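Local coordinates for 3-oxoacyl-[acyl-carrier protein] synthase (Thermus thermophilus, PDB 1UB7), which probably catalyses the first condensation of fatty acid synthesis, joining an acetyl group from acetyl-CoA to malonyl-ACP with release of carbon dioxide, at residues P245-L250 against V267-D272; V75-N80 against D88-V93. All coordinates share one frame; numbering follows the deposited sequence.

Both contacts are buried, and they lie on opposite sides of the chain's centre, with their own centres about 24 Å apart and their nearest atoms about 9 Å apart, so they do not touch. Interaction 1 belongs to the C-terminal half of this thiolase-like fold and includes His-246, a predicted catalytic residue whose NE2 is hydrogen-bonded to Asn-276, another predicted one. Interaction 2 packs helix 89-96 on strand 72-78 away from the predicted active site, near the second subunit. One is a polar clasp between two mostly irregular segments, made by a glutamine amide; the other is an apolar seam inside a beta-alpha-beta unit.

Interaction 1 (P245-L250 against V267-D272); sequences PHQANL and VAVNVD
Gln-247 reaches across to the backbone of residues 268-271 and spends both ends of its amide there. Its CG stands anti to the carbonyl carbon (chi1 -57°) and the chain bends at chi2, which folds the amide against the 267-272 segment. OE1 takes two N-H groups: Asn-270 N at 2.8 Å from OE1, tilted out of the carbonyl plane, and Val-271 N at 3.1 Å from OE1, in that plane on a lone pair. NE2 donates to Ala-268 O at 3.0 Å and, more straightly, to its own segment's Pro-245 O at 2.9 Å, so four bonds fix the amide's rotation. The Asn-270 side chain crosses that of Gln-247 at about a right angle, its ND2 lying 3.5 Å from Gln-247 CG. Val-271 CB packs alongside, 3.7 Å from Gln-247 CB. Farther along, Leu-250 CD1 meets Val-269 CG1 at 4.0 Å, where Trp-264 touches both side chains. An alanine in place of Gln-247 would probably leave the N-H groups of Asn-270 and Val-271 without their acceptor and open a gap between the segments. Asn-270 is the N-cap residue of helix 271-274 but makes no capping bond with its side chain; OE1 of Gln-247 instead accepts from its N-H and from that of the first helical residue, Val-271, tying the helix start to the loop of His-246 and the predicted ACP-binding region.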
# COMPACT_ATOMS: atom_id res chain seq x y z
N PRO A 245 10.99 19.78 -1.60
CA PRO A 245 10.78 18.87 -2.72
C PRO A 245 11.45 17.52 -2.53
O PRO A 245 12.31 17.36 -1.66
CB PRO A 245 11.41 19.62 -3.87
CG PRO A 245 12.65 20.18 -3.20
CD PRO A 245 12.07 20.74 -1.90
N HIS A 246 11.05 16.56 -3.35
CA HIS A 246 11.66 15.25 -3.33
C HIS A 246 13.13 15.54 -3.63
O HIS A 246 13.43 16.36 -4.50
CB HIS A 246 11.06 14.39 -4.44
CG HIS A 246 11.72 13.06 -4.60
ND1 HIS A 246 11.68 12.34 -5.77
CD2 HIS A 246 12.43 12.30 -3.72
CE1 HIS A 246 12.33 11.20 -5.61
NE2 HIS A 246 12.80 11.15 -4.38
N GLN A 247 14.05 14.90 -2.92
CA GLN A 247 15.47 15.12 -3.15
C GLN A 247 16.01 14.08 -4.12
O GLN A 247 16.70 13.14 -3.72
CB GLN A 247 16.26 15.03 -1.84
CG GLN A 247 15.79 16.00 -0.78
CD GLN A 247 16.07 17.44 -1.15
OE1 GLN A 247 17.23 17.86 -1.25
NE2 GLN A 247 15.01 18.22 -1.35
N ALA A 248 15.70 14.24 -5.40
CA ALA A 248 16.17 13.30 -6.41
C ALA A 248 17.36 13.84 -7.21
O ALA A 248 18.34 13.12 -7.45
CB ALA A 248 15.03 12.96 -7.36
N ASN A 249 17.27 15.10 -7.60
CA ASN A 249 18.31 15.74 -8.39
C ASN A 249 18.32 17.26 -8.20
O ASN A 249 17.28 17.92 -8.29
CB ASN A 249 18.10 15.38 -9.87
CG ASN A 249 19.02 16.14 -10.79
OD1 ASN A 249 18.79 17.32 -11.09
ND2 ASN A 249 20.07 15.48 -11.25
N LEU A 250 19.50 17.80 -7.93
CA LEU A 250 19.66 19.23 -7.71
C LEU A 250 19.25 20.06 -8.93
O LEU A 250 18.61 21.10 -8.78
CB LEU A 250 21.11 19.54 -7.31
CG LEU A 250 21.45 20.95 -6.84
CD1 LEU A 250 20.65 21.32 -5.60
CD2 LEU A 250 22.94 21.02 -6.55
N VAL A 267 13.99 26.93 -0.04
CA VAL A 267 13.99 25.59 -0.61
C VAL A 267 14.91 24.69 0.20
O VAL A 267 16.06 25.05 0.46
CB VAL A 267 14.49 25.60 -2.05
CG1 VAL A 267 14.74 24.17 -2.52
CG2 VAL A 267 13.46 26.29 -2.94
N ALA A 268 14.40 23.52 0.57
CA ALA A 268 15.16 22.55 1.36
C ALA A 268 16.00 21.62 0.50
O ALA A 268 15.52 21.06 -0.47
CB ALA A 268 14.21 21.74 2.22
N VAL A 269 17.26 21.45 0.88
CA VAL A 269 18.15 20.57 0.12
C VAL A 269 19.02 19.71 1.03
O VAL A 269 19.43 20.14 2.10
CB VAL A 269 19.13 21.36 -0.80
CG1 VAL A 269 19.85 20.40 -1.75
CG2 VAL A 269 18.37 22.43 -1.59
N ASN A 270 19.28 18.48 0.59
CA ASN A 270 20.13 17.58 1.33
C ASN A 270 20.50 16.42 0.42
O ASN A 270 21.23 15.51 0.82
CB ASN A 270 19.46 17.11 2.65
CG ASN A 270 18.28 16.14 2.45
OD1 ASN A 270 17.33 16.16 3.24
ND2 ASN A 270 18.36 15.28 1.44
N VAL A 271 20.00 16.46 -0.82
CA VAL A 271 20.29 15.42 -1.80
C VAL A 271 21.80 15.29 -1.98
O VAL A 271 22.30 14.26 -2.44
CB VAL A 271 19.64 15.71 -3.19
CG1 VAL A 271 20.17 17.02 -3.78
CG2 VAL A 271 19.94 14.58 -4.14
N ASP A 272 22.51 16.35 -1.61
CA ASP A 272 23.96 16.40 -1.69
C ASP A 272 24.63 15.48 -0.67
O ASP A 272 25.71 14.93 -0.93
CB ASP A 272 24.44 17.84 -1.49
CG ASP A 272 23.92 18.46 -0.20
OD1 ASP A 272 22.69 18.43 0.03
OD2 ASP A 272 24.73 18.99 0.59

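Interaction 2 (V75-N80 against D88-V93); sequences VIVATN and DTAALV
Val-75 and Val-77 of strand 72-78 pack against Ala-90 and Val-93 of helix 89-96 in a buried, apolar strand-on-helix contact. The two valines lie two residues apart on one face of the strand and both point at the helix. Over the short segments the axes approach to 7.3 Å and run at 132°, closer to antiparallel than to parallel. The small side chain of Ala-90 is consistent with this close approach: its CB sits 3.3 Å from Val-75 O, and its CA lies 3.6 Å from Val-77 CG2. In Val-77, CG1 is anti to the backbone N (chi1 167°), which leaves CG2 beside that N and over the backbone of Ala-90, while CG1 lies 4.2 Å from Thr-89 CB. One turn later the helix offers Val-93, whose two methyls divide between the strand residues. CG1 of Val-93 meets Val-75 CG1 at 3.8 Å, their side chains crossing obliquely, and CG2 of Val-93 meets Val-77 CG2 at 4.1 Å.

Strand 72-78, helix 89-96 and strand 102-107 form a beta-alpha-beta unit whose strands are parallel neighbours in the five-stranded mixed sheet of this thiolase-like fold. The helix therefore lies against the sheet, and Phe-55 of helix 50-64 also touches Val-93. At its start, Asp-88 is the N-cap residue: OD2 accepts from Ala-91 N at 2.9 Å, from above the carboxylate plane. Asp-105 of strand 102-107 takes the two amides before it, OD2 from Thr-89 N and OD1 from Ala-90 N. Two carboxylates thus meet the helix's N-terminal end, whose dipole would probably favour their charged forms. On the side turned from the strand, Ala-91 packs on Gly-309 and Leu-92 on Pro-198, both of the second subunit.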
# COMPACT_ATOMS: atom_id res chain seq x y z
N VAL A 75 -0.56 2.35 11.36
CA VAL A 75 0.78 2.50 10.85
C VAL A 75 0.75 2.25 9.35
O VAL A 75 0.29 1.20 8.89
CB VAL A 75 1.75 1.52 11.49
CG1 VAL A 75 3.18 1.81 11.02
CG2 VAL A 75 1.63 1.61 12.99
N ILE A 76 1.20 3.25 8.60
CA ILE A 76 1.28 3.14 7.16
C ILE A 76 2.75 3.31 6.80
O ILE A 76 3.36 4.33 7.14
CB ILE A 76 0.54 4.26 6.44
CG1 ILE A 76 -0.96 4.24 6.77
CG2 ILE A 76 0.74 4.09 4.95
CD1 ILE A 76 -1.74 5.45 6.15
N VAL A 77 3.33 2.32 6.13
CA VAL A 77 4.72 2.45 5.71
C VAL A 77 4.79 2.68 4.20
O VAL A 77 4.44 1.80 3.41
CB VAL A 77 5.55 1.18 6.05
CG1 VAL A 77 6.88 1.22 5.32
CG2 VAL A 77 5.80 1.11 7.58
N ALA A 78 5.19 3.86 3.79
CA ALA A 78 5.32 4.12 2.36
C ALA A 78 6.72 3.64 2.00
O ALA A 78 7.71 4.18 2.50
CB ALA A 78 5.18 5.60 2.07
N THR A 79 6.78 2.62 1.17
CA THR A 79 8.06 2.06 0.74
C THR A 79 7.88 1.37 -0.59
O THR A 79 6.75 1.13 -1.03
CB THR A 79 8.58 1.01 1.76
OG1 THR A 79 9.89 0.58 1.37
CG2 THR A 79 7.63 -0.21 1.82
N ASN A 80 8.99 1.05 -1.23
CA ASN A 80 8.97 0.34 -2.51
C ASN A 80 9.98 -0.81 -2.43
O ASN A 80 10.24 -1.51 -3.40
CB ASN A 80 9.31 1.29 -3.66
CG ASN A 80 8.24 2.36 -3.86
OD1 ASN A 80 7.17 2.11 -4.43
ND2 ASN A 80 8.52 3.57 -3.38
N ASP A 88 3.61 -7.36 5.86
CA ASP A 88 4.00 -6.02 5.44
C ASP A 88 4.90 -5.39 6.50
O ASP A 88 4.88 -5.76 7.67
CB ASP A 88 2.77 -5.13 5.20
CG ASP A 88 1.81 -5.10 6.39
OD1 ASP A 88 1.07 -6.08 6.56
OD2 ASP A 88 1.79 -4.10 7.14
N THR A 89 5.67 -4.42 6.09
CA THR A 89 6.58 -3.75 6.98
C THR A 89 5.83 -2.95 8.04
O THR A 89 6.35 -2.77 9.14
CB THR A 89 7.52 -2.83 6.16
OG1 THR A 89 8.07 -3.60 5.08
CG2 THR A 89 8.65 -2.29 7.00
N ALA A 90 4.63 -2.46 7.73
CA ALA A 90 3.87 -1.69 8.74
C ALA A 90 3.51 -2.59 9.91
O ALA A 90 3.54 -2.16 11.06
CB ALA A 90 2.61 -1.09 8.15
N ALA A 91 3.19 -3.85 9.62
CA ALA A 91 2.86 -4.77 10.70
C ALA A 91 4.09 -4.98 11.60
O ALA A 91 3.97 -5.08 12.82
CB ALA A 91 2.37 -6.08 10.12
N LEU A 92 5.29 -5.02 11.01
CA LEU A 92 6.51 -5.20 11.79
C LEU A 92 6.74 -3.98 12.69
O LEU A 92 7.18 -4.11 13.84
CB LEU A 92 7.72 -5.41 10.87
CG LEU A 92 7.62 -6.54 9.83
CD1 LEU A 92 8.87 -6.58 8.95
CD2 LEU A 92 7.43 -7.86 10.54
N VAL A 93 6.43 -2.79 12.17
CA VAL A 93 6.61 -1.56 12.94
C VAL A 93 5.60 -1.53 14.09
O VAL A 93 5.92 -1.14 15.20
CB VAL A 93 6.40 -0.30 12.06
CG1 VAL A 93 6.32 0.96 12.92
CG2 VAL A 93 7.54 -0.17 11.06